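Local coordinates for protein pyruvate kinase (PDB 4DRS) that probably catalyses the final step of glycolysis, passing the phosphoryl group of phosphoenolpyruvate to ADP to yield pyruvate and ATP, at residues G214-D217 with R218-V222; N273-G276 with V277-D281; A416-S419 with A420-N424. All coordinates share one frame; numbering follows the deposited sequence.

Interaction 1. Residues G214-D217 with R218-V222; sequences GDKD and RHDIV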
# COMPACT_ATOMS: atom_id res chain seq x y z
N GLY A 214 -15.77 -44.47 -17.17
CA GLY A 214 -16.00 -45.83 -17.67
C GLY A 214 -17.36 -45.96 -18.34
O GLY A 214 -18.01 -44.97 -18.65
N ASP A 215 -17.78 -47.21 -18.54
CA ASP A 215 -19.06 -47.48 -19.17
C ASP A 215 -20.25 -47.08 -18.29
O ASP A 215 -21.22 -46.50 -18.79
CB ASP A 215 -19.17 -48.95 -19.57
CG ASP A 215 -20.35 -49.22 -20.46
OD1 ASP A 215 -21.35 -49.78 -19.96
OD2 ASP A 215 -20.30 -48.83 -21.66
N LYS A 216 -20.17 -47.39 -17.00
CA LYS A 216 -21.21 -47.00 -16.05
C LYS A 216 -21.31 -45.48 -15.88
O LYS A 216 -22.42 -44.94 -15.80
CB LYS A 216 -21.02 -47.69 -14.69
CG LYS A 216 -21.78 -47.01 -13.56
CD LYS A 216 -22.03 -47.90 -12.36
CE LYS A 216 -22.80 -47.16 -11.27
NZ LYS A 216 -24.17 -46.76 -11.70
N ASP A 217 -20.17 -44.80 -15.85
CA ASP A 217 -20.14 -43.34 -15.71
C ASP A 217 -20.83 -42.68 -16.90
O ASP A 217 -21.65 -41.78 -16.72
CB ASP A 217 -18.70 -42.81 -15.57
CG ASP A 217 -17.97 -43.39 -14.36
OD1 ASP A 217 -18.58 -43.54 -13.28
OD2 ASP A 217 -16.76 -43.68 -14.50
N ARG A 218 -20.51 -43.15 -18.10
CA ARG A 218 -21.14 -42.67 -19.34
C ARG A 218 -22.65 -42.87 -19.29
O ARG A 218 -23.41 -41.97 -19.65
CB ARG A 218 -20.58 -43.40 -20.56
CG ARG A 218 -19.11 -43.12 -20.87
CD ARG A 218 -18.78 -43.45 -22.31
NE ARG A 218 -19.84 -42.94 -23.19
CZ ARG A 218 -19.66 -42.55 -24.45
NH1 ARG A 218 -18.45 -42.59 -25.01
NH2 ARG A 218 -20.70 -42.09 -25.15
N HIS A 219 -23.07 -44.04 -18.83
CA HIS A 219 -24.48 -44.37 -18.70
C HIS A 219 -25.17 -43.43 -17.75
O HIS A 219 -26.26 -42.94 -18.05
CB HIS A 219 -24.66 -45.83 -18.26
CG HIS A 219 -26.07 -46.17 -17.85
ND1 HIS A 219 -27.05 -46.43 -18.75
CD2 HIS A 219 -26.67 -46.28 -16.59
CE1 HIS A 219 -28.20 -46.70 -18.10
NE2 HIS A 219 -27.96 -46.60 -16.78
N ASP A 220 -24.55 -43.17 -16.60
CA ASP A 220 -25.12 -42.25 -15.62
C ASP A 220 -25.17 -40.81 -16.13
O ASP A 220 -26.12 -40.08 -15.85
CB ASP A 220 -24.33 -42.31 -14.31
CG ASP A 220 -24.42 -43.66 -13.63
OD1 ASP A 220 -25.44 -44.36 -13.81
OD2 ASP A 220 -23.46 -44.02 -12.91
N ILE A 221 -24.15 -40.40 -16.88
CA ILE A 221 -24.09 -39.04 -17.42
C ILE A 221 -25.19 -38.82 -18.45
O ILE A 221 -25.96 -37.85 -18.34
CB ILE A 221 -22.70 -38.72 -18.03
CG1 ILE A 221 -21.66 -38.53 -16.92
CG2 ILE A 221 -22.77 -37.47 -18.91
CD1 ILE A 221 -20.22 -38.63 -17.39
N VAL A 222 -25.27 -39.72 -19.42
CA VAL A 222 -26.24 -39.62 -20.51
C VAL A 222 -27.65 -39.93 -20.03
O VAL A 222 -28.57 -39.13 -20.25
CB VAL A 222 -25.88 -40.55 -21.69
CG1 VAL A 222 -26.95 -40.49 -22.78
CG2 VAL A 222 -24.51 -40.19 -22.26
O HOH W 1 -21.03 -42.76 -12.23
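D217 O accepts I221 N one turn on (2.9 Å), while the D217 side chain folds back to close the first turn of helix 215-226 in the barrel domain. G214 holds the N-cap, and its backbone N donates to OD2 of D217 at 3.0 Å, on the anti side of the carboxylate, the half of a capping box that a glycine N-cap can still make. The other oxygen, OD1, accepts from G112 N and from a water that also donates to OD2 of D220, so both oxygens of this buried carboxylate are gripped.

K216 reaches the same D220. Its chain bends only at the last torsion (chi4 64°), which sets K216 NZ on the syn lone pair of D220 OD2 at 3.1 Å; a second bond, to OD1, is weak. Lysine and water together would offset the nearness of the two aspartates. The side chain of K216 lies about 9 Å from those of N76 and H79, which bind ADP in a structure of this protein, though none is bound to this chain here.

R218 rests on the N-cap carbonyl and on I250 of helix 241-252: G214 O accepts R218 N at 3.1 Å and touches R218 CG at the same distance.

Interaction 2. Residues N273-G276 with V277-D281; sequences NLEG and VINFD
L274 and E275 accept the two shortest bonds of this turn, I278 N to L274 O at 2.8 Å and N279 N to E275 O at 2.9 Å. They belong to helix 274-278, a short helix opened by an asparagine N-cap in the eight-stranded TIM barrel, where it follows strand 266-271. At the cap, N273 OD1 accepts the amide of G276 at 3.1 Å in an almost straight bond (170°), and N273 O accepts V277 N. The rest of the capping amide is held too, since N273 ND2 donates to OE1 of Q239.

The far end of the helix is marked by N279, which leaves helical geometry and stands directly before helix 280-286 without capping it through its side chain. Its CG is anti to the carbonyl carbon (chi1 -68°), which turns the amide back along the helix beside the side chain of E275, the two pointing the same way. ND2 makes a weak bond to E275 O at 3.3 Å. E275 OE1 is nearby, but the carboxylate and amide planes stand 59° apart and the geometry does not make a hydrogen bond. The main partner of ND2 is instead Q239 O, so Q239 serves the asparagines at both ends of the helix.

Further out, V277 packs against I271 of strand 266-271, against L297, and against M29 of the second subunit, while F280 lies on I271 and on M313 and C317 of helix 306-320. V277 CG2 sits 3.4 Å from N273 O, beside the carbonyl of the cap. On another side of the helix the side chains meet through carbon atoms alone, with I278 CD1 3.9 Å from the branch carbon CG of L274.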
# COMPACT_ATOMS: atom_id res chain seq x y z
N ASN A 273 -6.38 -36.83 -6.26
CA ASN A 273 -5.07 -37.49 -6.23
C ASN A 273 -3.94 -36.62 -6.76
O ASN A 273 -4.17 -35.51 -7.24
CB ASN A 273 -5.13 -38.85 -6.95
CG ASN A 273 -5.37 -38.73 -8.45
OD1 ASN A 273 -5.31 -37.65 -9.04
ND2 ASN A 273 -5.63 -39.87 -9.08
N LEU A 274 -2.72 -37.15 -6.67
CA LEU A 274 -1.51 -36.41 -7.03
C LEU A 274 -1.50 -35.95 -8.49
O LEU A 274 -1.13 -34.81 -8.78
CB LEU A 274 -0.25 -37.23 -6.69
CG LEU A 274 1.14 -36.58 -6.86
CD1 LEU A 274 1.26 -35.25 -6.11
CD2 LEU A 274 2.24 -37.54 -6.43
N GLU A 275 -1.91 -36.84 -9.40
CA GLU A 275 -1.99 -36.50 -10.82
C GLU A 275 -2.84 -35.26 -11.06
O GLU A 275 -2.40 -34.32 -11.75
CB GLU A 275 -2.54 -37.68 -11.64
CG GLU A 275 -1.47 -38.53 -12.31
CD GLU A 275 -0.74 -37.79 -13.43
OE1 GLU A 275 -1.41 -37.32 -14.37
OE2 GLU A 275 0.50 -37.68 -13.36
N GLY A 276 -4.04 -35.25 -10.48
CA GLY A 276 -4.93 -34.09 -10.55
C GLY A 276 -4.30 -32.82 -10.03
O GLY A 276 -4.48 -31.75 -10.62
N VAL A 277 -3.55 -32.92 -8.93
CA VAL A 277 -2.83 -31.77 -8.37
C VAL A 277 -1.74 -31.26 -9.33
O VAL A 277 -1.64 -30.06 -9.58
CB VAL A 277 -2.22 -32.08 -6.98
CG1 VAL A 277 -1.46 -30.87 -6.44
CG2 VAL A 277 -3.29 -32.52 -5.99
N ILE A 278 -0.94 -32.19 -9.87
CA ILE A 278 0.10 -31.87 -10.85
C ILE A 278 -0.49 -31.18 -12.08
O ILE A 278 0.05 -30.19 -12.56
CB ILE A 278 0.90 -33.14 -11.26
CG1 ILE A 278 1.76 -33.63 -10.09
CG2 ILE A 278 1.78 -32.89 -12.48
CD1 ILE A 278 2.30 -35.04 -10.26
N ASN A 279 -1.62 -31.70 -12.57
CA ASN A 279 -2.26 -31.15 -13.77
C ASN A 279 -3.38 -30.15 -13.48
O ASN A 279 -4.18 -29.85 -14.37
CB ASN A 279 -2.77 -32.28 -14.66
CG ASN A 279 -1.65 -33.09 -15.26
OD1 ASN A 279 -0.82 -32.57 -16.00
ND2 ASN A 279 -1.61 -34.38 -14.95
N PHE A 280 -3.40 -29.61 -12.26
CA PHE A 280 -4.48 -28.74 -11.82
C PHE A 280 -4.83 -27.63 -12.81
O PHE A 280 -5.99 -27.48 -13.18
CB PHE A 280 -4.21 -28.14 -10.43
CG PHE A 280 -5.29 -27.20 -9.97
CD1 PHE A 280 -6.49 -27.70 -9.46
CD2 PHE A 280 -5.14 -25.83 -10.10
CE1 PHE A 280 -7.50 -26.85 -9.06
CE2 PHE A 280 -6.15 -24.97 -9.70
CZ PHE A 280 -7.33 -25.48 -9.18
N ASP A 281 -3.82 -26.87 -13.23
CA ASP A 281 -4.03 -25.70 -14.09
C ASP A 281 -4.83 -26.05 -15.35
O ASP A 281 -5.78 -25.36 -15.70
CB ASP A 281 -2.70 -25.06 -14.46
CG ASP A 281 -2.04 -24.36 -13.28
OD1 ASP A 281 -2.75 -23.71 -12.49
OD2 ASP A 281 -0.80 -24.47 -13.16

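Interaction 3. Residues A416-S419 with A420-N424; sequences AVES and AHDVN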
# COMPACT_ATOMS: atom_id res chain seq x y z
N ALA A 416 -19.61 -2.41 -10.93
CA ALA A 416 -20.77 -2.64 -10.07
C ALA A 416 -20.34 -2.81 -8.62
O ALA A 416 -20.94 -2.22 -7.72
CB ALA A 416 -21.56 -3.85 -10.54
N VAL A 417 -19.30 -3.61 -8.40
CA VAL A 417 -18.77 -3.86 -7.06
C VAL A 417 -18.15 -2.59 -6.46
O VAL A 417 -18.35 -2.32 -5.27
CB VAL A 417 -17.75 -5.02 -7.05
CG1 VAL A 417 -17.13 -5.18 -5.67
CG2 VAL A 417 -18.42 -6.32 -7.48
N GLU A 418 -17.42 -1.83 -7.27
CA GLU A 418 -16.84 -0.57 -6.81
C GLU A 418 -17.93 0.46 -6.48
O GLU A 418 -17.87 1.12 -5.44
CB GLU A 418 -15.85 0.01 -7.83
CG GLU A 418 -14.92 1.07 -7.25
CD GLU A 418 -14.46 2.09 -8.28
OE1 GLU A 418 -15.29 2.52 -9.12
OE2 GLU A 418 -13.26 2.46 -8.25
N SER A 419 -18.92 0.57 -7.36
CA SER A 419 -20.07 1.46 -7.16
C SER A 419 -20.85 1.15 -5.89
O SER A 419 -21.22 2.06 -5.15
CB SER A 419 -21.02 1.41 -8.36
OG SER A 419 -20.80 2.52 -9.22
N ALA A 420 -21.10 -0.14 -5.66
CA ALA A 420 -21.84 -0.59 -4.48
C ALA A 420 -21.13 -0.16 -3.21
O ALA A 420 -21.77 0.25 -2.24
CB ALA A 420 -22.03 -2.10 -4.51
N HIS A 421 -19.80 -0.23 -3.24
CA HIS A 421 -18.97 0.18 -2.12
C HIS A 421 -19.01 1.67 -1.93
O HIS A 421 -19.19 2.15 -0.81
CB HIS A 421 -17.54 -0.30 -2.33
CG HIS A 421 -16.58 0.18 -1.28
ND1 HIS A 421 -16.55 -0.34 -0.04
CD2 HIS A 421 -15.61 1.18 -1.31
CE1 HIS A 421 -15.60 0.28 0.69
NE2 HIS A 421 -15.03 1.22 -0.09
N ASP A 422 -18.88 2.42 -3.02
CA ASP A 422 -18.81 3.88 -2.97
C ASP A 422 -20.10 4.55 -2.49
O ASP A 422 -20.04 5.61 -1.86
CB ASP A 422 -18.38 4.44 -4.33
CG ASP A 422 -16.90 4.23 -4.62
OD1 ASP A 422 -16.11 4.10 -3.66
OD2 ASP A 422 -16.53 4.20 -5.81
N VAL A 423 -21.26 3.97 -2.79
CA VAL A 423 -22.53 4.53 -2.31
C VAL A 423 -23.10 3.78 -1.11
O VAL A 423 -24.17 4.13 -0.61
CB VAL A 423 -23.61 4.63 -3.41
CG1 VAL A 423 -23.15 5.52 -4.55
CG2 VAL A 423 -24.04 3.25 -3.91
N ASN A 424 -22.37 2.76 -0.65
CA ASN A 424 -22.81 1.91 0.45
C ASN A 424 -24.15 1.21 0.15
O ASN A 424 -25.06 1.19 0.98
CB ASN A 424 -22.87 2.71 1.76
CG ASN A 424 -23.02 1.82 2.98
OD1 ASN A 424 -22.33 0.82 3.13
ND2 ASN A 424 -23.94 2.20 3.87
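E418 and D422, one turn apart, bring two acidic side chains together. E418 has CG anti to the backbone N (chi1 -163°) and is extended from there, whereas D422 has CG anti to the carbonyl carbon, beside its own backbone N. That leaves OD2 of D422 against the glutamate stem, 3.8 Å from CG of E418, and D422 CG lies 3.4 Å from E418 O. OD2 also comes within 3.9 Å of E418 OE1, a pairing of like charges that might raise the proton affinity of either group. The strongest partner of the glutamate lies in the third subunit, whose Y395 OH bonds to OE2; E418 OE1 has a weak hydrogen bond with S415 of that subunit, and D422 OD1 a long, weak ion pair with its K404.

S419 has an unusual first torsion of -100°, away from the common staggered positions. Its OG meets OG of S415 of the third subunit in a hydrogen bond, and the side chain also lies on I504, M520 and I522 of the same chain. Helix 408-422 thus lies between the mixed sheet of the C-terminal alpha/beta domain and the matching domain of another subunit, and E418 packs against its own counterpart there. A420 faces the sheet through I504, its CB 3.4 Å from A416 O.

On the exposed side H421 carries its ring outward to P392, close to a bound acetate. The helix then ends in a Schellman motif at N424, whose positive phi of 59° ends the helical run; N424 N reaches H421 O only weakly, at 3.2 Å. Just before it, V423 N still bonds to S419 O at 3.0 Å. V423 CG2, between the backbone N and the carbonyl carbon, lies 3.3 Å from S419 O, while V423 also packs on A411 of the third subunit.

How the interactions relate
The three contacts follow one another along the chain, each one continuous run: at a helix start (interaction 1), across a short helix into the next (2) and at a helix end (3). Interactions 1 and 2 share the barrel domain, their centres 23 Å and nearest atoms about 13 Å apart: helix 215-226 precedes strand 232-235, and helix 274-278 follows strand 266-271, the next strand round the barrel. Interaction 3 lies in the C-terminal alpha/beta domain, its centre 46 Å from that of interaction 1, across the centre of the chain, and 38 Å from that of interaction 2. Interaction 1 touches no other subunit; interaction 2 meets the second and interaction 3 the third, at different interfaces.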